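PDB 3G79: NDP-N-acetyl-D-galactosaminuronic acid dehydrogenase from Methanosarcina mazei Go1, which probably catalyses the NAD-dependent oxidation of UDP-N-acetyl-D-mannosamine to UDP-N-acetyl-D-mannosaminuronate, using two NAD(+) for each sugar. Local coordinates for residues Gly22-Gly27 against Asp103-Ala108; Lys355-Gly360 against Arg413-Ile418. All coordinates share one frame; numbering follows the deposited sequence.

Contact 1. Residues Gly22-Gly27 against Asp103-Ala108; sequences GVLGMG and DAVTLA
The peptide groups of Gly22 and Leu24 are hydrogen-bonded in parallel register to those of Ala104, Thr106 and Ala108. Gly22 N lies in the carbonyl plane of Ala104 and donates to its O at 2.8 Å. Thr106 N reaches Gly22 O tilted 28° from the carbonyl plane of Gly22. The next two donors lie closer to the line of the acceptor's C=O bond: Leu24 N to Thr106 O, 2.8 Å, and Ala108 N to Leu24 O, 2.9 Å. On one face Val23 and Thr106 stand side by side, and Thr106 CG2 sits against both Val23 methyls, 3.6 Å from CG1. Val23 CG1 is anti to the backbone N (chi1 -179°), and it also reaches Ala108 CB. On the other face Leu24 CD1 packs against Val105 CG1 at 3.3 Å, and both side chains touch Val133 of helix 124-136. Beyond the strands one water donates to Gly25 O and to Ala108 O, 2.6 Å from the latter. A side chain at Gly25 would run into Ala108 O. Strands 20-24 and 104-107 are neighbours in a sheet whose first six strands run in the order 3-2-1-4-5-6. With the glycines of the turn after strand 20-24, this is consistent with the dinucleotide-binding Rossmann fold and its GxGxxG motif.

Contact 2. Residues Lys355-Gly360 against Arg413-Ile418; sequences KVAMLG and RNADAI
Lys355 lies extended across Ala415 and reaches the backbone of Arg413. Its CG is anti to the backbone N (chi1 163°), and the later torsions are all near 180°. CG rests 3.8 Å from Ala415 CA. The straight chain then brings NZ to Arg413 O at 2.9 Å, nearly along the C=O axis. The guanidinium of Arg413 turns elsewhere, to a salt bridge with Glu409. Asp416 grips the other end of the same lysine. Asp416 CG is anti to its own carbonyl carbon (chi1 -63°), and Asp416 OD2 takes Lys355 N at 2.7 Å on its anti lone pair. Lys355 O accepts two amides, Asp416 N at 2.6 Å and Ala417 N at 3.2 Å. Further along, Ala357 N bonds to Ala417 O at 2.9 Å. Ala357 CB meets Ala415 CB, and Leu359 CD2 packs on Ile418 CG2 at 3.6 Å. An alanine in place of Lys355 would probably leave Arg413 O without its ammonium partner and uncover the backbone of Ala415. The amide, carbonyl and ammonium of one residue thus pin the entry to strand 417-420. A positive charge beside a carbonyl just past the end of helix 408-412 is probably favourable there.

How the contacts relate
Contact 1 and contact 2 join equivalent elements of two separate sheets. Each pairs the first strand of its sheet with the fourth. The order 3-2-1-4-5-6 is common to both, but the sheet of contact 1 carries two further strands and is mixed, whereas that of contact 2 is all parallel. They lie on opposite sides of the chain's centre, with centres about 50 Å apart, and do not touch. Contact 1 belongs to the NAD binding domain, contact 2 to the UDP binding domain. Both are mostly buried, but contact 2 has an exposed end at Arg413 and Asn414. In contact 1 the polar bonds are all backbone or water. Contact 2 instead adds charged side chains where its fourth strand starts.

Contact 1. Residues Gly22-Gly27 against Asp103-Ala108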
ATOM      1  N   GLY A  22      25.002 -15.488  25.971  1.00 24.27           N
ATOM      2  CA  GLY A  22      25.875 -14.339  26.152  1.00 24.40           C
ATOM      3  C   GLY A  22      25.284 -13.217  25.343  1.00 23.91           C
ATOM      4  O   GLY A  22      24.715 -13.460  24.279  1.00 23.41           O
ATOM      5  N   VAL A  23      25.343 -11.998  25.872  1.00 23.38           N
ATOM      6  CA  VAL A  23      25.022 -10.830  25.029  1.00 22.81           C
ATOM      7  C   VAL A  23      26.200  -9.873  24.949  1.00 22.40           C
ATOM      8  O   VAL A  23      26.823  -9.556  25.976  1.00 22.18           O
ATOM      9  CB  VAL A  23      23.765 -10.127  25.497  1.00 22.06           C
ATOM     10  CG1 VAL A  23      23.463  -8.972  24.616  1.00 28.30           C
ATOM     11  CG2 VAL A  23      22.593 -11.111  25.472  1.00 28.94           C
ATOM     12  N   LEU A  24      26.545  -9.484  23.731  1.00 22.59           N
ATOM     13  CA  LEU A  24      27.578  -8.487  23.508  1.00 23.64           C
ATOM     14  C   LEU A  24      26.903  -7.193  23.126  1.00 24.90           C
ATOM     15  O   LEU A  24      26.075  -7.173  22.187  1.00 25.17           O
ATOM     16  CB  LEU A  24      28.505  -8.888  22.364  1.00 23.38           C
ATOM     17  CG  LEU A  24      29.727  -9.764  22.585  1.00 38.66           C
ATOM     18  CD1 LEU A  24      29.335 -11.193  22.555  1.00 23.31           C
ATOM     19  CD2 LEU A  24      30.725  -9.486  21.499  1.00 23.60           C
ATOM     20  N   GLY A  25      27.266  -6.110  23.818  1.00 25.03           N
ATOM     21  CA  GLY A  25      26.662  -4.800  23.520  1.00 25.48           C
ATOM     22  C   GLY A  25      25.777  -4.344  24.667  1.00 27.23           C
ATOM     23  O   GLY A  25      24.517  -4.455  24.614  1.00 26.32           O
ATOM     24  N   MET A  26      26.423  -3.826  25.715  1.00 27.74           N
ATOM     25  CA  MET A  26      25.661  -3.366  26.860  1.00 28.35           C
ATOM     26  C   MET A  26      25.050  -1.953  26.641  1.00 31.27           C
ATOM     27  O   MET A  26      25.362  -0.996  27.347  1.00 30.88           O
ATOM     28  CB  MET A  26      26.467  -3.522  28.150  1.00 25.73           C
ATOM     29  CG  MET A  26      26.715  -4.994  28.549  1.00 26.98           C
ATOM     30  SD  MET A  26      25.247  -6.085  28.707  1.00 22.61           S
ATOM     31  CE  MET A  26      25.211  -6.266  30.395  1.00 26.60           C
ATOM     32  N   GLY A  27      24.150  -1.861  25.651  1.00 34.08           N
ATOM     33  CA  GLY A  27      23.526  -0.589  25.255  1.00 36.34           C
ATOM     34  C   GLY A  27      22.020  -0.539  25.467  1.00 38.51           C
ATOM     35  O   GLY A  27      21.456  -1.356  26.210  1.00 38.29           O
ATOM     36  N   ASP A 103      26.291 -21.670  25.216  1.00 27.09           N
ATOM     37  CA  ASP A 103      25.425 -22.292  24.199  1.00 25.98           C
ATOM     38  C   ASP A 103      25.032 -21.334  23.098  1.00 25.13           C
ATOM     39  O   ASP A 103      24.887 -21.755  21.941  1.00 24.17           O
ATOM     40  CB  ASP A 103      24.170 -22.837  24.848  1.00 26.04           C
ATOM     41  CG  ASP A 103      24.475 -23.975  25.782  1.00 30.98           C
ATOM     42  OD1 ASP A 103      24.038 -23.925  26.954  1.00 27.07           O
ATOM     43  OD2 ASP A 103      25.172 -24.913  25.332  1.00 26.73           O
ATOM     44  N   ALA A 104      24.804 -20.064  23.449  1.00 24.55           N
ATOM     45  CA  ALA A 104      24.526 -19.079  22.405  1.00 25.29           C
ATOM     46  C   ALA A 104      25.037 -17.711  22.764  1.00 25.20           C
ATOM     47  O   ALA A 104      25.072 -17.348  23.939  1.00 26.01           O
ATOM     48  CB  ALA A 104      23.019 -19.008  22.081  1.00 25.43           C
ATOM     49  N   VAL A 105      25.431 -16.956  21.747  1.00 23.89           N
ATOM     50  CA  VAL A 105      25.847 -15.585  21.926  1.00 22.88           C
ATOM     51  C   VAL A 105      25.113 -14.730  20.929  1.00 23.38           C
ATOM     52  O   VAL A 105      25.030 -15.069  19.762  1.00 23.00           O
ATOM     53  CB  VAL A 105      27.332 -15.381  21.680  1.00 21.98           C
ATOM     54  CG1 VAL A 105      27.732 -13.986  22.047  1.00 32.21           C
ATOM     55  CG2 VAL A 105      28.109 -16.346  22.490  1.00 34.26           C
ATOM     56  N   THR A 106      24.667 -13.583  21.418  1.00 24.56           N
ATOM     57  CA  THR A 106      23.948 -12.567  20.671  1.00 25.93           C
ATOM     58  C   THR A 106      24.790 -11.257  20.543  1.00 27.21           C
ATOM     59  O   THR A 106      25.428 -10.812  21.522  1.00 27.98           O
ATOM     60  CB  THR A 106      22.610 -12.368  21.386  1.00 24.91           C
ATOM     61  OG1 THR A 106      21.555 -12.862  20.568  1.00 48.05           O
ATOM     62  CG2 THR A 106      22.384 -10.956  21.769  1.00 46.95           C
ATOM     63  N   LEU A 107      24.815 -10.681  19.336  1.00 26.23           N
ATOM     64  CA  LEU A 107      25.425  -9.364  19.079  1.00 26.29           C
ATOM     65  C   LEU A 107      24.379  -8.327  18.906  1.00 26.57           C
ATOM     66  O   LEU A 107      23.731  -8.250  17.860  1.00 26.27           O
ATOM     67  CB  LEU A 107      26.277  -9.345  17.808  1.00 26.04           C
ATOM     68  CG  LEU A 107      27.421 -10.327  18.004  1.00 45.84           C
ATOM     69  CD1 LEU A 107      27.228 -11.494  17.061  1.00 25.45           C
ATOM     70  CD2 LEU A 107      28.710  -9.604  17.783  1.00 25.36           C
ATOM     71  N   ALA A 108      24.271  -7.505  19.938  1.00 27.98           N
ATOM     72  CA  ALA A 108      23.257  -6.480  20.070  1.00 28.89           C
ATOM     73  C   ALA A 108      23.958  -5.146  20.189  1.00 29.81           C
ATOM     74  O   ALA A 108      23.730  -4.384  21.104  1.00 29.65           O
ATOM     75  CB  ALA A 108      22.385  -6.775  21.336  1.00 28.42           C
TER
HETATM   76  O   HOH W   1      23.084  -2.545  22.773  1.00 38.90           O

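Contact 2. Residues Lys355-Gly360 against Arg413-Ile418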
ATOM      1  N   LYS A 355      11.222  37.698   3.204  1.00 30.52           N
ATOM      2  CA  LYS A 355      11.499  36.889   4.392  1.00 29.31           C
ATOM      3  C   LYS A 355      10.520  35.699   4.513  1.00 27.72           C
ATOM      4  O   LYS A 355       9.299  35.909   4.447  1.00 26.88           O
ATOM      5  CB  LYS A 355      11.498  37.749   5.666  1.00 28.60           C
ATOM      6  CG  LYS A 355      11.376  36.913   6.938  1.00 24.70           C
ATOM      7  CD  LYS A 355      11.600  37.757   8.183  1.00 29.57           C
ATOM      8  CE  LYS A 355      11.478  36.924   9.435  1.00 24.70           C
ATOM      9  NZ  LYS A 355      11.749  37.757  10.646  1.00 30.45           N
ATOM     10  N   VAL A 356      11.080  34.486   4.703  1.00 26.57           N
ATOM     11  CA  VAL A 356      10.339  33.233   4.942  1.00 26.03           C
ATOM     12  C   VAL A 356      10.456  32.738   6.397  1.00 25.44           C
ATOM     13  O   VAL A 356      11.546  32.583   6.932  1.00 25.35           O
ATOM     14  CB  VAL A 356      10.840  32.093   4.003  1.00 27.21           C
ATOM     15  CG1 VAL A 356      10.060  30.792   4.220  1.00 36.57           C
ATOM     16  CG2 VAL A 356      10.749  32.497   2.534  1.00 35.93           C
ATOM     17  N   ALA A 357       9.325  32.499   7.042  1.00 25.90           N
ATOM     18  CA  ALA A 357       9.296  31.865   8.376  1.00 26.28           C
ATOM     19  C   ALA A 357       8.950  30.405   8.198  1.00 26.83           C
ATOM     20  O   ALA A 357       7.819  30.047   7.785  1.00 27.02           O
ATOM     21  CB  ALA A 357       8.281  32.548   9.325  1.00 25.85           C
ATOM     22  N   MET A 358       9.968  29.585   8.446  1.00 26.25           N
ATOM     23  CA  MET A 358       9.854  28.147   8.532  1.00 25.13           C
ATOM     24  C   MET A 358       9.301  27.741   9.889  1.00 28.03           C
ATOM     25  O   MET A 358       9.978  27.835  10.930  1.00 28.85           O
ATOM     26  CB  MET A 358      11.224  27.521   8.312  1.00 22.10           C
ATOM     27  CG  MET A 358      11.741  27.791   6.886  1.00 20.43           C
ATOM     28  SD  MET A 358      13.001  26.695   6.315  1.00 18.03           S
ATOM     29  CE  MET A 358      13.705  27.656   5.075  1.00 20.77           C
ATOM     30  N   LEU A 359       8.054  27.290   9.882  1.00 29.01           N
ATOM     31  CA  LEU A 359       7.446  26.735  11.077  1.00 29.26           C
ATOM     32  C   LEU A 359       7.657  25.250  11.073  1.00 30.35           C
ATOM     33  O   LEU A 359       6.919  24.513  10.438  1.00 30.99           O
ATOM     34  CB  LEU A 359       5.961  27.038  11.076  1.00 28.72           C
ATOM     35  CG  LEU A 359       5.525  28.354  11.721  1.00 14.70           C
ATOM     36  CD1 LEU A 359       6.350  29.534  11.262  1.00 27.98           C
ATOM     37  CD2 LEU A 359       4.041  28.534  11.418  1.00 28.30           C
ATOM     38  N   GLY A 360       8.696  24.786  11.741  1.00 31.46           N
ATOM     39  CA  GLY A 360       8.906  23.346  11.778  1.00 32.25           C
ATOM     40  C   GLY A 360      10.181  22.885  11.116  1.00 33.69           C
ATOM     41  O   GLY A 360      10.349  23.017   9.884  1.00 34.51           O
ATOM     42  N   ARG A 413       7.551  37.541  12.721  1.00 34.43           N
ATOM     43  CA  ARG A 413       7.443  38.988  12.534  1.00 35.13           C
ATOM     44  C   ARG A 413       8.079  39.471  11.235  1.00 34.47           C
ATOM     45  O   ARG A 413       9.195  39.086  10.898  1.00 34.61           O
ATOM     46  CB  ARG A 413       7.906  39.788  13.767  1.00 36.00           C
ATOM     47  CG  ARG A 413       9.336  40.251  13.789  1.00 60.45           C
ATOM     48  CD  ARG A 413       9.495  41.339  14.823  1.00 36.94           C
ATOM     49  NE  ARG A 413      10.854  41.340  15.356  1.00 61.11           N
ATOM     50  CZ  ARG A 413      11.212  40.800  16.522  1.00 38.76           C
ATOM     51  NH1 ARG A 413      12.482  40.854  16.913  1.00 61.53           N
ATOM     52  NH2 ARG A 413      10.308  40.221  17.311  1.00 61.36           N
ATOM     53  N   ASN A 414       7.314  40.264  10.492  1.00 34.21           N
ATOM     54  CA  ASN A 414       7.755  40.830   9.214  1.00 34.03           C
ATOM     55  C   ASN A 414       7.924  39.821   8.055  1.00 33.43           C
ATOM     56  O   ASN A 414       8.438  40.162   6.994  1.00 33.60           O
ATOM     57  CB  ASN A 414       9.008  41.695   9.433  1.00 34.34           C
ATOM     58  CG  ASN A 414       8.738  42.860  10.378  1.00 48.81           C
ATOM     59  OD1 ASN A 414       7.630  43.392  10.406  1.00 35.72           O
ATOM     60  ND2 ASN A 414       9.738  43.253  11.162  1.00 35.17           N
ATOM     61  N   ALA A 415       7.462  38.591   8.244  1.00 32.73           N
ATOM     62  CA  ALA A 415       7.663  37.553   7.241  1.00 32.34           C
ATOM     63  C   ALA A 415       6.704  37.643   6.047  1.00 32.37           C
ATOM     64  O   ALA A 415       5.512  37.835   6.211  1.00 32.27           O
ATOM     65  CB  ALA A 415       7.596  36.195   7.877  1.00 32.07           C
ATOM     66  N   ASP A 416       7.247  37.504   4.844  1.00 32.93           N
ATOM     67  CA  ASP A 416       6.437  37.502   3.615  1.00 33.15           C
ATOM     68  C   ASP A 416       5.670  36.202   3.449  1.00 33.35           C
ATOM     69  O   ASP A 416       4.506  36.231   3.088  1.00 34.40           O
ATOM     70  CB  ASP A 416       7.303  37.790   2.378  1.00 32.48           C
ATOM     71  CG  ASP A 416       7.928  39.171   2.431  1.00 27.77           C
ATOM     72  OD1 ASP A 416       7.255  40.141   2.037  1.00 32.76           O
ATOM     73  OD2 ASP A 416       9.083  39.304   2.885  1.00 32.56           O
ATOM     74  N   ALA A 417       6.320  35.075   3.735  1.00 32.51           N
ATOM     75  CA  ALA A 417       5.685  33.766   3.653  1.00 32.15           C
ATOM     76  C   ALA A 417       5.765  33.022   4.969  1.00 31.42           C
ATOM     77  O   ALA A 417       6.803  33.037   5.612  1.00 32.03           O
ATOM     78  CB  ALA A 417       6.330  32.947   2.570  1.00 32.58           C
ATOM     79  N   ILE A 418       4.659  32.399   5.378  1.00 30.01           N
ATOM     80  CA  ILE A 418       4.653  31.502   6.512  1.00 29.21           C
ATOM     81  C   ILE A 418       4.458  30.074   5.980  1.00 29.62           C
ATOM     82  O   ILE A 418       3.438  29.760   5.329  1.00 30.46           O
ATOM     83  CB  ILE A 418       3.573  31.871   7.554  1.00 29.12           C
ATOM     84  CG1 ILE A 418       3.845  33.223   8.175  1.00 18.91           C
ATOM     85  CG2 ILE A 418       3.504  30.832   8.684  1.00 20.74           C
ATOM     86  CD1 ILE A 418       2.594  33.946   8.538  1.00 27.99           C
TER